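Local coordinates for L-talarate/galactarate dehydratase (Salmonella typhimurium, PDB 2PP3), which catalyses the magnesium-dependent dehydration of L-talarate and galactarate to 5-keto-4-deoxy-D-glucarate and, in competition with it, the epimerization of L-talarate to galactarate, at residues A227-D232 against P254-D259; T42-A47 against F171-L176; F78-R83 against A326-M331. The protein carries 1 engineered substitution. All blocks are in the same frame, centred on the assembly; numbering follows the deposited sequence.

Interaction 1. Residues A227-D232 against P254-D259; sequences ANQQWD and PLDAYD. With LGT (L-glucaric acid), chain G.
Gln229 and Leu255 bring the two loops together, their CA atoms 4.2 Å apart, where the type I' turn Ala227-Gln230 runs past the chain that leads into the type I turn Asp256-Asp259. Gln229 CA directs a CH...O contact at Leu255 O, 3.2 Å away, and Trp231 N forms a weak hydrogen bond with Pro254 O. The same turn holds Asn228, a substrate-binding residue beside the bound L-glucarate. With CG beside the backbone N (chi1 -48°) and CD extended beyond it, Gln229 OE1 arrives at the start of the second turn and accepts a hydrogen bond from Ala257 N at 2.8 Å. The bond is fairly straight (160°), but the donor stands above the carbonyl plane. Asp256 OD2 accepts from Tyr258 N in an Asx turn, while its OD1 stays near Gln229 OE1 without bonding to it, both being acceptors. Two residues on from Gln229, the indole of Trp231 meets Pro254 CB at its edge, CE3 to CB 3.7 Å, while Ala227 CB lies over one face toward the rim. Leu255 CD2 packs against the backbone of Trp231 and Asp232. A water completes the seam, donating to Trp231 O and accepting from Asp256 N. The two loops are consecutive in the barrel, following strands 223-226 and 251-252 and running into helices 233-243 and 260-269, whose N-caps are Asp232 and Asp259; Asp232 OD1 accepts from Thr235 N. Trp231 rests on Met239 and Met243 of the first helix, and Pro254 and Leu255 on His263 and Leu266 of the second.

Interaction 2. Residues T42-A47 against F171-L176; sequences TPVSDA and FLHTPL. With LGT (L-glucaric acid), chain G.
Val44 CG1 sits almost squarely over the face of the Phe171 ring, 3.7 Å from the ring centroid and 6° off its normal, a CH-pi contact. The methyl gets there because CG1 is anti to the backbone N (chi1 179°). The same ring has Asp46 CB at its edge and reaches the ligand, L-glucarate, with Phe171 CZ 4.0 Å from its O5. Next along the chain, His173 lies alongside the extended residues 43-45. Pro43 O stands over the centre of the imidazole, and Ser45 N approaches the ring edge at CD2, 3.0 Å away. Thr42 CG2 adds a looser touch at CE1, and Ser45 OG lies 3.1 Å from His173 CB. His173 NE2 is buried by this packing without a polar partner in the model. The backbones are joined more lightly, by a weak hydrogen bond from Leu172 N to Ser45 O. Beyond it, Leu172 CD1 presses on the start of helix 47-50, 3.3 Å from Ala47 N and 4.0 Å from Ala47 CB. Asp46 is the N-cap of that helix, and its OD2 lies 2.8 Å from O4 of the ligand while also pairing with Lys48 in a salt bridge. At the other end of the segment, Thr42 OG1 is hydrogen-bonded to Asp8 of the second subunit. The position of residues 42-47, with Asp46 and Ala47 among the substrate-binding residues, is consistent with the capping loop that enolase-superfamily enzymes lay over the mouth of the barrel, here backed by the loop leading to helix 176-188.

Interaction 3. Residues F78-R83 against A326-M331; sequences FSYSKR and APHFAM. With LGT (L-glucaric acid), chain G.
Hydroxyl O3 of the bound L-glucarate is gripped from both segments: His328 NE2 meets it at 2.7 Å in a nearly straight hydrogen bond (164°) whose proton could belong to either atom, and Lys82 NZ adds a weak one. The ammonium has a firmer hold on O5 of the ligand, 2.9 Å away. Lys82 reaches them as a fully extended chain beyond CG, laid across the face of Phe329. CE stands over the ring centre, 3.9 Å from the centroid, and NZ makes a cation-pi contact somewhat off the normal. Phe329 in turn directs its edge at the face of Tyr80, the planes 53° apart and CD2 3.6 Å from Tyr80 CE2, holding Phe329 between the Lys82 chain over its face and the Tyr80 ring at its edge. The Tyr80 hydroxyl lies at the edge of the His328 imidazole, in its plane, 3.2 Å from CE1; it is hydrogen-bonded to Asp301 OD2. The same carboxylate oxygen binds His328 ND1, a pairing that fixes the rotation of the imidazole and turns NE2 to the ligand, with Tyr80 in the second shell. Arg83 binds the C6 carboxylate of the ligand, NH1 to O6A at 2.9 Å. Farther back, Phe78 CZ touches Ala330 CB. His328 is the proton donor and acceptor of the reaction and Asp301 is assigned to raise its basicity; the His-Asp dyad, on loops following barrel strands 297-298 and 324-325, is the hallmark of the mandelate racemase group, whereas the cover provided by the N-terminal domain is shared by the whole enolase superfamily.

In the fold
The three contacts surround one L-glucarate molecule, their centres 18 to 19 Å apart. Along the chain, interactions 2 and 3 cross, whereas interaction 1 follows interaction 2 and is nested within the span closed by interaction 3. Interaction 1 joins loops after adjacent strands, 223-226 and 251-252, of the parallel barrel sheet; interaction 3 brings the loop after strand 324-325, an outermost strand of that sheet as counted, against outer strand 74-81 of the antiparallel sheet. Interaction 2 touches interaction 1 where Ala47 packs on Gln230; its nearest atoms are about 4 Å from those of interaction 3, without touching. The pocket is therefore built by the barrel and the N-terminal domain together.

Interaction 1. Residues A227-D232 against P254-D259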
loop_
_atom_site.group_PDB
_atom_site.type_symbol
_atom_site.label_atom_id
_atom_site.label_comp_id
_atom_site.label_asym_id
_atom_site.label_seq_id
_atom_site.Cartn_x
_atom_site.Cartn_y
_atom_site.Cartn_z
ATOM N N ALA B 227 -30.169 -8.666 -0.086
ATOM C CA ALA B 227 -31.228 -8.697 0.926
ATOM C C ALA B 227 -31.153 -7.555 1.927
ATOM O O ALA B 227 -32.024 -7.417 2.788
ATOM C CB ALA B 227 -31.195 -10.028 1.662
ATOM N N ASN B 228 -30.108 -6.745 1.829
ATOM C CA ASN B 228 -29.932 -5.615 2.731
ATOM C C ASN B 228 -30.182 -5.917 4.214
ATOM O O ASN B 228 -30.920 -5.195 4.891
ATOM C CB ASN B 228 -30.815 -4.445 2.278
ATOM C CG ASN B 228 -30.239 -3.715 1.064
ATOM O OD1 ASN B 228 -29.322 -2.892 1.189
ATOM N ND2 ASN B 228 -30.764 -4.026 -0.113
ATOM N N GLN B 229 -29.560 -6.988 4.706
ATOM C CA GLN B 229 -29.648 -7.390 6.115
ATOM C C GLN B 229 -31.021 -7.803 6.626
ATOM O O GLN B 229 -31.176 -8.022 7.829
ATOM C CB GLN B 229 -29.173 -6.255 7.026
ATOM C CG GLN B 229 -27.863 -5.593 6.657
ATOM C CD GLN B 229 -27.536 -4.450 7.602
ATOM O OE1 GLN B 229 -27.243 -4.664 8.779
ATOM N NE2 GLN B 229 -27.600 -3.228 7.093
ATOM N N GLN B 230 -32.004 -7.937 5.744
ATOM C CA GLN B 230 -33.349 -8.258 6.197
ATOM C C GLN B 230 -33.744 -9.696 6.523
ATOM O O GLN B 230 -34.888 -9.941 6.902
ATOM C CB GLN B 230 -34.377 -7.654 5.234
ATOM C CG GLN B 230 -34.438 -6.126 5.286
ATOM C CD GLN B 230 -34.053 -5.555 6.651
ATOM O OE1 GLN B 230 -32.882 -5.267 6.911
ATOM N NE2 GLN B 230 -35.037 -5.402 7.530
ATOM N N TRP B 231 -32.833 -10.650 6.383
ATOM C CA TRP B 231 -33.179 -12.025 6.733
ATOM C C TRP B 231 -32.568 -12.395 8.073
ATOM O O TRP B 231 -31.610 -11.766 8.518
ATOM C CB TRP B 231 -32.653 -13.025 5.706
ATOM C CG TRP B 231 -33.320 -12.969 4.389
ATOM C CD1 TRP B 231 -34.632 -12.690 4.140
ATOM C CD2 TRP B 231 -32.726 -13.278 3.128
ATOM N NE1 TRP B 231 -34.894 -12.808 2.798
ATOM C CE2 TRP B 231 -33.742 -13.170 2.151
ATOM C CE3 TRP B 231 -31.431 -13.640 2.726
ATOM C CZ2 TRP B 231 -33.505 -13.411 0.793
ATOM C CZ3 TRP B 231 -31.195 -13.881 1.377
ATOM C CH2 TRP B 231 -32.229 -13.766 0.425
ATOM N N ASP B 232 -33.142 -13.399 8.728
ATOM C CA ASP B 232 -32.567 -13.885 9.973
ATOM C C ASP B 232 -31.870 -15.166 9.514
ATOM O O ASP B 232 -32.098 -15.620 8.393
ATOM C CB ASP B 232 -33.641 -14.159 11.048
ATOM C CG ASP B 232 -34.679 -15.190 10.621
ATOM O OD1 ASP B 232 -34.537 -15.803 9.548
ATOM O OD2 ASP B 232 -35.650 -15.387 11.381
ATOM N N PRO B 254 -27.050 -10.944 3.422
ATOM C CA PRO B 254 -28.230 -11.727 3.785
ATOM C C PRO B 254 -28.631 -11.522 5.246
ATOM O O PRO B 254 -29.793 -11.706 5.602
ATOM C CB PRO B 254 -27.792 -13.159 3.492
ATOM C CG PRO B 254 -26.314 -13.116 3.782
ATOM C CD PRO B 254 -25.899 -11.819 3.139
ATOM N N LEU B 255 -27.667 -11.122 6.077
ATOM C CA LEU B 255 -27.899 -10.909 7.510
ATOM C C LEU B 255 -27.433 -9.542 7.991
ATOM O O LEU B 255 -26.915 -8.739 7.216
ATOM C CB LEU B 255 -27.152 -11.974 8.313
ATOM C CG LEU B 255 -27.416 -13.418 7.891
ATOM C CD1 LEU B 255 -26.433 -14.354 8.574
ATOM C CD2 LEU B 255 -28.845 -13.778 8.239
ATOM N N ASP B 256 -27.612 -9.282 9.283
ATOM C CA ASP B 256 -27.165 -8.024 9.865
ATOM C C ASP B 256 -25.692 -7.858 9.501
ATOM O O ASP B 256 -24.936 -8.832 9.502
ATOM C CB ASP B 256 -27.297 -8.050 11.385
ATOM C CG ASP B 256 -26.753 -6.785 12.032
ATOM O OD1 ASP B 256 -27.388 -5.723 11.895
ATOM O OD2 ASP B 256 -25.681 -6.845 12.664
ATOM N N ALA B 257 -25.285 -6.628 9.215
ATOM C CA ALA B 257 -23.907 -6.342 8.822
ATOM C C ALA B 257 -22.854 -6.756 9.842
ATOM O O ALA B 257 -21.684 -6.930 9.492
ATOM C CB ALA B 257 -23.752 -4.858 8.503
ATOM N N TYR B 258 -23.257 -6.911 11.099
ATOM C CA TYR B 258 -22.308 -7.285 12.141
ATOM C C TYR B 258 -22.447 -8.723 12.615
ATOM O O TYR B 258 -21.790 -9.133 13.570
ATOM C CB TYR B 258 -22.425 -6.319 13.321
ATOM C CG TYR B 258 -21.932 -4.929 12.983
ATOM C CD1 TYR B 258 -20.612 -4.552 13.238
ATOM C CD2 TYR B 258 -22.773 -4.006 12.362
ATOM C CE1 TYR B 258 -20.140 -3.281 12.879
ATOM C CE2 TYR B 258 -22.313 -2.738 11.999
ATOM C CZ TYR B 258 -20.999 -2.381 12.261
ATOM O OH TYR B 258 -20.554 -1.123 11.919
ATOM N N ASP B 259 -23.300 -9.492 11.949
ATOM C CA ASP B 259 -23.458 -10.894 12.312
ATOM C C ASP B 259 -22.379 -11.688 11.572
ATOM O O ASP B 259 -22.646 -12.328 10.555
ATOM C CB ASP B 259 -24.844 -11.414 11.922
ATOM C CG ASP B 259 -25.049 -12.858 12.331
ATOM O OD1 ASP B 259 -24.095 -13.452 12.884
ATOM O OD2 ASP B 259 -26.150 -13.401 12.101
HETATM O O1A LGT G . -26.458 -0.452 -4.061
HETATM C C1 LGT G . -26.483 -1.190 -3.065
HETATM O O1B LGT G . -25.654 -2.101 -2.853
HETATM C C2 LGT G . -27.631 -0.975 -2.012
HETATM O O2 LGT G . -27.356 -1.676 -0.785
HETATM C C3 LGT G . -27.874 0.504 -1.677
HETATM O O3 LGT G . -26.837 0.962 -0.805
HETATM C C4 LGT G . -29.233 0.772 -0.977
HETATM O O4 LGT G . -29.249 0.110 0.308
HETATM C C5 LGT G . -29.554 2.266 -0.747
HETATM O O5 LGT G . -29.528 2.940 -2.016
HETATM C C6 LGT G . -30.944 2.463 -0.107
HETATM O O6A LGT G . -30.969 2.591 1.148
HETATM O O6B LGT G . -31.952 2.466 -0.859
HETATM O O HOH W 1 -29.924 -10.928 10.373
#

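Interaction 2. Residues T42-A47 against F171-L176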
loop_
_atom_site.group_PDB
_atom_site.type_symbol
_atom_site.label_atom_id
_atom_site.label_comp_id
_atom_site.label_asym_id
_atom_site.label_seq_id
_atom_site.Cartn_x
_atom_site.Cartn_y
_atom_site.Cartn_z
ATOM N N THR B 42 -37.777 10.015 -7.740
ATOM C CA THR B 42 -38.445 8.738 -7.552
ATOM C C THR B 42 -37.872 8.112 -6.285
ATOM O O THR B 42 -36.784 7.532 -6.309
ATOM C CB THR B 42 -38.195 7.793 -8.746
ATOM O OG1 THR B 42 -38.800 8.344 -9.922
ATOM C CG2 THR B 42 -38.786 6.419 -8.478
ATOM N N PRO B 43 -38.593 8.237 -5.156
ATOM C CA PRO B 43 -38.132 7.673 -3.882
ATOM C C PRO B 43 -37.712 6.208 -4.006
ATOM O O PRO B 43 -38.434 5.381 -4.560
ATOM C CB PRO B 43 -39.332 7.876 -2.955
ATOM C CG PRO B 43 -40.501 7.924 -3.904
ATOM C CD PRO B 43 -39.964 8.755 -5.029
ATOM N N VAL B 44 -36.529 5.908 -3.487
ATOM C CA VAL B 44 -35.974 4.564 -3.547
ATOM C C VAL B 44 -36.192 3.784 -2.256
ATOM O O VAL B 44 -36.034 4.320 -1.160
ATOM C CB VAL B 44 -34.460 4.624 -3.845
ATOM C CG1 VAL B 44 -33.871 3.225 -3.878
ATOM C CG2 VAL B 44 -34.231 5.336 -5.164
ATOM N N SER B 45 -36.555 2.514 -2.388
ATOM C CA SER B 45 -36.765 1.688 -1.212
ATOM C C SER B 45 -36.367 0.232 -1.422
ATOM O O SER B 45 -36.812 -0.418 -2.372
ATOM C CB SER B 45 -38.231 1.766 -0.767
ATOM O OG SER B 45 -39.091 1.221 -1.747
ATOM N N ASP B 46 -35.496 -0.261 -0.546
ATOM C CA ASP B 46 -35.071 -1.656 -0.595
ATOM C C ASP B 46 -35.793 -2.366 0.552
ATOM O O ASP B 46 -36.746 -1.822 1.110
ATOM C CB ASP B 46 -33.547 -1.785 -0.437
ATOM C CG ASP B 46 -33.004 -1.004 0.750
ATOM O OD1 ASP B 46 -33.618 -1.031 1.837
ATOM O OD2 ASP B 46 -31.943 -0.369 0.597
ATOM N N ALA B 47 -35.343 -3.562 0.912
ATOM C CA ALA B 47 -35.992 -4.311 1.982
ATOM C C ALA B 47 -36.020 -3.572 3.323
ATOM O O ALA B 47 -36.901 -3.813 4.145
ATOM C CB ALA B 47 -35.328 -5.669 2.144
ATOM N N PHE B 171 -34.722 -2.199 -7.749
ATOM C CA PHE B 171 -35.171 -1.974 -6.379
ATOM C C PHE B 171 -36.601 -2.458 -6.143
ATOM O O PHE B 171 -37.360 -2.672 -7.091
ATOM C CB PHE B 171 -35.026 -0.498 -6.016
ATOM C CG PHE B 171 -33.626 -0.109 -5.640
ATOM C CD1 PHE B 171 -33.105 -0.464 -4.400
ATOM C CD2 PHE B 171 -32.817 0.593 -6.529
ATOM C CE1 PHE B 171 -31.793 -0.125 -4.046
ATOM C CE2 PHE B 171 -31.504 0.937 -6.189
ATOM C CZ PHE B 171 -30.993 0.577 -4.944
ATOM N N LEU B 172 -36.954 -2.627 -4.868
ATOM C CA LEU B 172 -38.270 -3.131 -4.462
ATOM C C LEU B 172 -39.501 -2.265 -4.737
ATOM O O LEU B 172 -40.613 -2.784 -4.846
ATOM C CB LEU B 172 -38.237 -3.511 -2.980
ATOM C CG LEU B 172 -37.489 -4.814 -2.694
ATOM C CD1 LEU B 172 -37.361 -5.020 -1.191
ATOM C CD2 LEU B 172 -38.228 -5.980 -3.343
ATOM N N HIS B 173 -39.317 -0.956 -4.844
ATOM C CA HIS B 173 -40.437 -0.065 -5.119
ATOM C C HIS B 173 -40.767 -0.111 -6.613
ATOM O O HIS B 173 -41.692 0.554 -7.077
ATOM C CB HIS B 173 -40.072 1.362 -4.719
ATOM C CG HIS B 173 -38.895 1.905 -5.465
ATOM N ND1 HIS B 173 -38.986 2.383 -6.755
ATOM C CD2 HIS B 173 -37.588 2.002 -5.121
ATOM C CE1 HIS B 173 -37.789 2.751 -7.173
ATOM N NE2 HIS B 173 -36.922 2.530 -6.200
ATOM N N THR B 174 -40.003 -0.903 -7.357
ATOM C CA THR B 174 -40.194 -1.027 -8.796
ATOM C C THR B 174 -40.973 -2.285 -9.175
ATOM O O THR B 174 -40.545 -3.404 -8.879
ATOM C CB THR B 174 -38.828 -1.053 -9.536
ATOM O OG1 THR B 174 -38.120 0.167 -9.283
ATOM C CG2 THR B 174 -39.029 -1.218 -11.039
ATOM N N PRO B 175 -42.132 -2.116 -9.836
ATOM C CA PRO B 175 -42.967 -3.249 -10.259
ATOM C C PRO B 175 -42.177 -4.184 -11.172
ATOM O O PRO B 175 -41.301 -3.738 -11.917
ATOM C CB PRO B 175 -44.124 -2.572 -10.985
ATOM C CG PRO B 175 -44.239 -1.255 -10.276
ATOM C CD PRO B 175 -42.795 -0.836 -10.142
ATOM N N LEU B 176 -42.497 -5.473 -11.123
ATOM C CA LEU B 176 -41.795 -6.472 -11.921
ATOM C C LEU B 176 -41.601 -6.106 -13.395
ATOM O O LEU B 176 -40.468 -6.075 -13.883
ATOM C CB LEU B 176 -42.507 -7.822 -11.812
ATOM C CG LEU B 176 -41.861 -9.018 -12.528
ATOM C CD1 LEU B 176 -40.403 -9.155 -12.111
ATOM C CD2 LEU B 176 -42.632 -10.291 -12.194
HETATM O O1A LGT G . -26.458 -0.452 -4.061
HETATM C C1 LGT G . -26.483 -1.190 -3.065
HETATM O O1B LGT G . -25.654 -2.101 -2.853
HETATM C C2 LGT G . -27.631 -0.975 -2.012
HETATM O O2 LGT G . -27.356 -1.676 -0.785
HETATM C C3 LGT G . -27.874 0.504 -1.677
HETATM O O3 LGT G . -26.837 0.962 -0.805
HETATM C C4 LGT G . -29.233 0.772 -0.977
HETATM O O4 LGT G . -29.249 0.110 0.308
HETATM C C5 LGT G . -29.554 2.266 -0.747
HETATM O O5 LGT G . -29.528 2.940 -2.016
HETATM C C6 LGT G . -30.944 2.463 -0.107
HETATM O O6A LGT G . -30.969 2.591 1.148
HETATM O O6B LGT G . -31.952 2.466 -0.859
#

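Interaction 3. Residues F78-R83 against A326-M331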
loop_
_atom_site.group_PDB
_atom_site.type_symbol
_atom_site.label_atom_id
_atom_site.label_comp_id
_atom_site.label_asym_id
_atom_site.label_seq_id
_atom_site.Cartn_x
_atom_site.Cartn_y
_atom_site.Cartn_z
ATOM N N PHE B 78 -14.822 13.342 -2.277
ATOM C CA PHE B 78 -16.108 13.444 -1.602
ATOM C C PHE B 78 -16.533 12.191 -0.858
ATOM O O PHE B 78 -15.991 11.097 -1.061
ATOM C CB PHE B 78 -17.202 13.812 -2.613
ATOM C CG PHE B 78 -17.576 12.688 -3.540
ATOM C CD1 PHE B 78 -18.509 11.727 -3.153
ATOM C CD2 PHE B 78 -16.966 12.566 -4.788
ATOM C CE1 PHE B 78 -18.834 10.656 -3.995
ATOM C CE2 PHE B 78 -17.280 11.500 -5.642
ATOM C CZ PHE B 78 -18.215 10.542 -5.244
ATOM N N SER B 79 -17.509 12.383 0.022
ATOM C CA SER B 79 -18.105 11.304 0.790
ATOM C C SER B 79 -19.597 11.562 0.624
ATOM O O SER B 79 -19.996 12.539 -0.018
ATOM C CB SER B 79 -17.688 11.356 2.272
ATOM O OG SER B 79 -18.030 12.586 2.879
ATOM N N TYR B 80 -20.426 10.698 1.188
ATOM C CA TYR B 80 -21.855 10.866 1.031
ATOM C C TYR B 80 -22.579 10.269 2.213
ATOM O O TYR B 80 -21.969 9.660 3.087
ATOM C CB TYR B 80 -22.318 10.149 -0.234
ATOM C CG TYR B 80 -22.350 8.646 -0.073
ATOM C CD1 TYR B 80 -23.515 7.992 0.327
ATOM C CD2 TYR B 80 -21.199 7.882 -0.262
ATOM C CE1 TYR B 80 -23.533 6.610 0.541
ATOM C CE2 TYR B 80 -21.203 6.503 -0.054
ATOM C CZ TYR B 80 -22.371 5.873 0.349
ATOM O OH TYR B 80 -22.375 4.511 0.565
ATOM N N SER B 81 -23.891 10.444 2.223
ATOM C CA SER B 81 -24.713 9.883 3.275
ATOM C C SER B 81 -26.108 9.643 2.737
ATOM O O SER B 81 -26.739 10.548 2.201
ATOM C CB SER B 81 -24.777 10.824 4.478
ATOM O OG SER B 81 -25.486 10.209 5.545
ATOM N N LYS B 82 -26.566 8.404 2.836
ATOM C CA LYS B 82 -27.910 8.060 2.403
ATOM C C LYS B 82 -28.714 8.076 3.697
ATOM O O LYS B 82 -28.601 7.167 4.518
ATOM C CB LYS B 82 -27.937 6.671 1.762
ATOM C CG LYS B 82 -27.273 6.615 0.397
ATOM C CD LYS B 82 -27.400 5.233 -0.215
ATOM C CE LYS B 82 -26.676 5.148 -1.553
ATOM N NZ LYS B 82 -26.758 3.774 -2.134
ATOM N N ARG B 83 -29.493 9.138 3.871
ATOM C CA ARG B 83 -30.312 9.379 5.055
ATOM C C ARG B 83 -29.462 10.190 6.027
ATOM O O ARG B 83 -28.402 10.686 5.644
ATOM C CB ARG B 83 -30.814 8.065 5.680
ATOM C CG ARG B 83 -31.778 7.321 4.755
ATOM C CD ARG B 83 -32.450 6.122 5.411
ATOM N NE ARG B 83 -33.409 5.481 4.508
ATOM C CZ ARG B 83 -33.082 4.712 3.470
ATOM N NH1 ARG B 83 -31.806 4.466 3.183
ATOM N NH2 ARG B 83 -34.035 4.188 2.706
ATOM N N ALA B 326 -15.784 -6.138 -4.500
ATOM C CA ALA B 326 -16.947 -5.550 -5.151
ATOM C C ALA B 326 -17.313 -4.300 -4.356
ATOM O O ALA B 326 -18.199 -4.326 -3.494
ATOM C CB ALA B 326 -18.105 -6.536 -5.173
ATOM N N PRO B 327 -16.618 -3.185 -4.628
ATOM C CA PRO B 327 -16.867 -1.920 -3.933
ATOM C C PRO B 327 -18.331 -1.501 -4.036
ATOM O O PRO B 327 -19.018 -1.805 -5.014
ATOM C CB PRO B 327 -15.934 -0.943 -4.637
ATOM C CG PRO B 327 -14.818 -1.826 -5.140
ATOM C CD PRO B 327 -15.568 -3.026 -5.652
ATOM N N HIS B 328 -18.804 -0.794 -3.021
ATOM C CA HIS B 328 -20.185 -0.349 -2.996
ATOM C C HIS B 328 -20.354 1.115 -3.379
ATOM O O HIS B 328 -19.631 1.978 -2.879
ATOM C CB HIS B 328 -20.769 -0.598 -1.601
ATOM C CG HIS B 328 -22.060 0.112 -1.347
ATOM N ND1 HIS B 328 -22.116 1.385 -0.821
ATOM C CD2 HIS B 328 -23.342 -0.266 -1.556
ATOM C CE1 HIS B 328 -23.379 1.760 -0.714
ATOM N NE2 HIS B 328 -24.143 0.777 -1.155
ATOM N N PHE B 329 -21.301 1.382 -4.279
ATOM C CA PHE B 329 -21.611 2.750 -4.704
ATOM C C PHE B 329 -20.384 3.482 -5.276
ATOM O O PHE B 329 -19.443 2.851 -5.767
ATOM C CB PHE B 329 -22.178 3.515 -3.490
ATOM C CG PHE B 329 -22.997 4.729 -3.841
ATOM C CD1 PHE B 329 -24.117 4.624 -4.658
ATOM C CD2 PHE B 329 -22.668 5.977 -3.316
ATOM C CE1 PHE B 329 -24.901 5.747 -4.950
ATOM C CE2 PHE B 329 -23.443 7.103 -3.600
ATOM C CZ PHE B 329 -24.563 6.986 -4.419
ATOM N N ALA B 330 -20.427 4.812 -5.211
ATOM C CA ALA B 330 -19.371 5.718 -5.678
ATOM C C ALA B 330 -18.418 5.176 -6.751
ATOM O O ALA B 330 -17.200 5.164 -6.556
ATOM C CB ALA B 330 -18.567 6.215 -4.473
ATOM N N MET B 331 -18.967 4.753 -7.888
ATOM C CA MET B 331 -18.137 4.213 -8.958
ATOM C C MET B 331 -17.076 5.191 -9.457
ATOM O O MET B 331 -16.045 4.772 -9.982
ATOM C CB MET B 331 -19.005 3.739 -10.130
ATOM C CG MET B 331 -19.987 4.765 -10.651
ATOM S SD MET B 331 -20.912 4.134 -12.072
ATOM C CE MET B 331 -20.778 5.541 -13.190
HETATM O O1A LGT G . -26.458 -0.452 -4.061
HETATM C C1 LGT G . -26.483 -1.190 -3.065
HETATM O O1B LGT G . -25.654 -2.101 -2.853
HETATM C C2 LGT G . -27.631 -0.975 -2.012
HETATM O O2 LGT G . -27.356 -1.676 -0.785
HETATM C C3 LGT G . -27.874 0.504 -1.677
HETATM O O3 LGT G . -26.837 0.962 -0.805
HETATM C C4 LGT G . -29.233 0.772 -0.977
HETATM O O4 LGT G . -29.249 0.110 0.308
HETATM C C5 LGT G . -29.554 2.266 -0.747
HETATM O O5 LGT G . -29.528 2.940 -2.016
HETATM C C6 LGT G . -30.944 2.463 -0.107
HETATM O O6A LGT G . -30.969 2.591 1.148
HETATM O O6B LGT G . -31.952 2.466 -0.859
#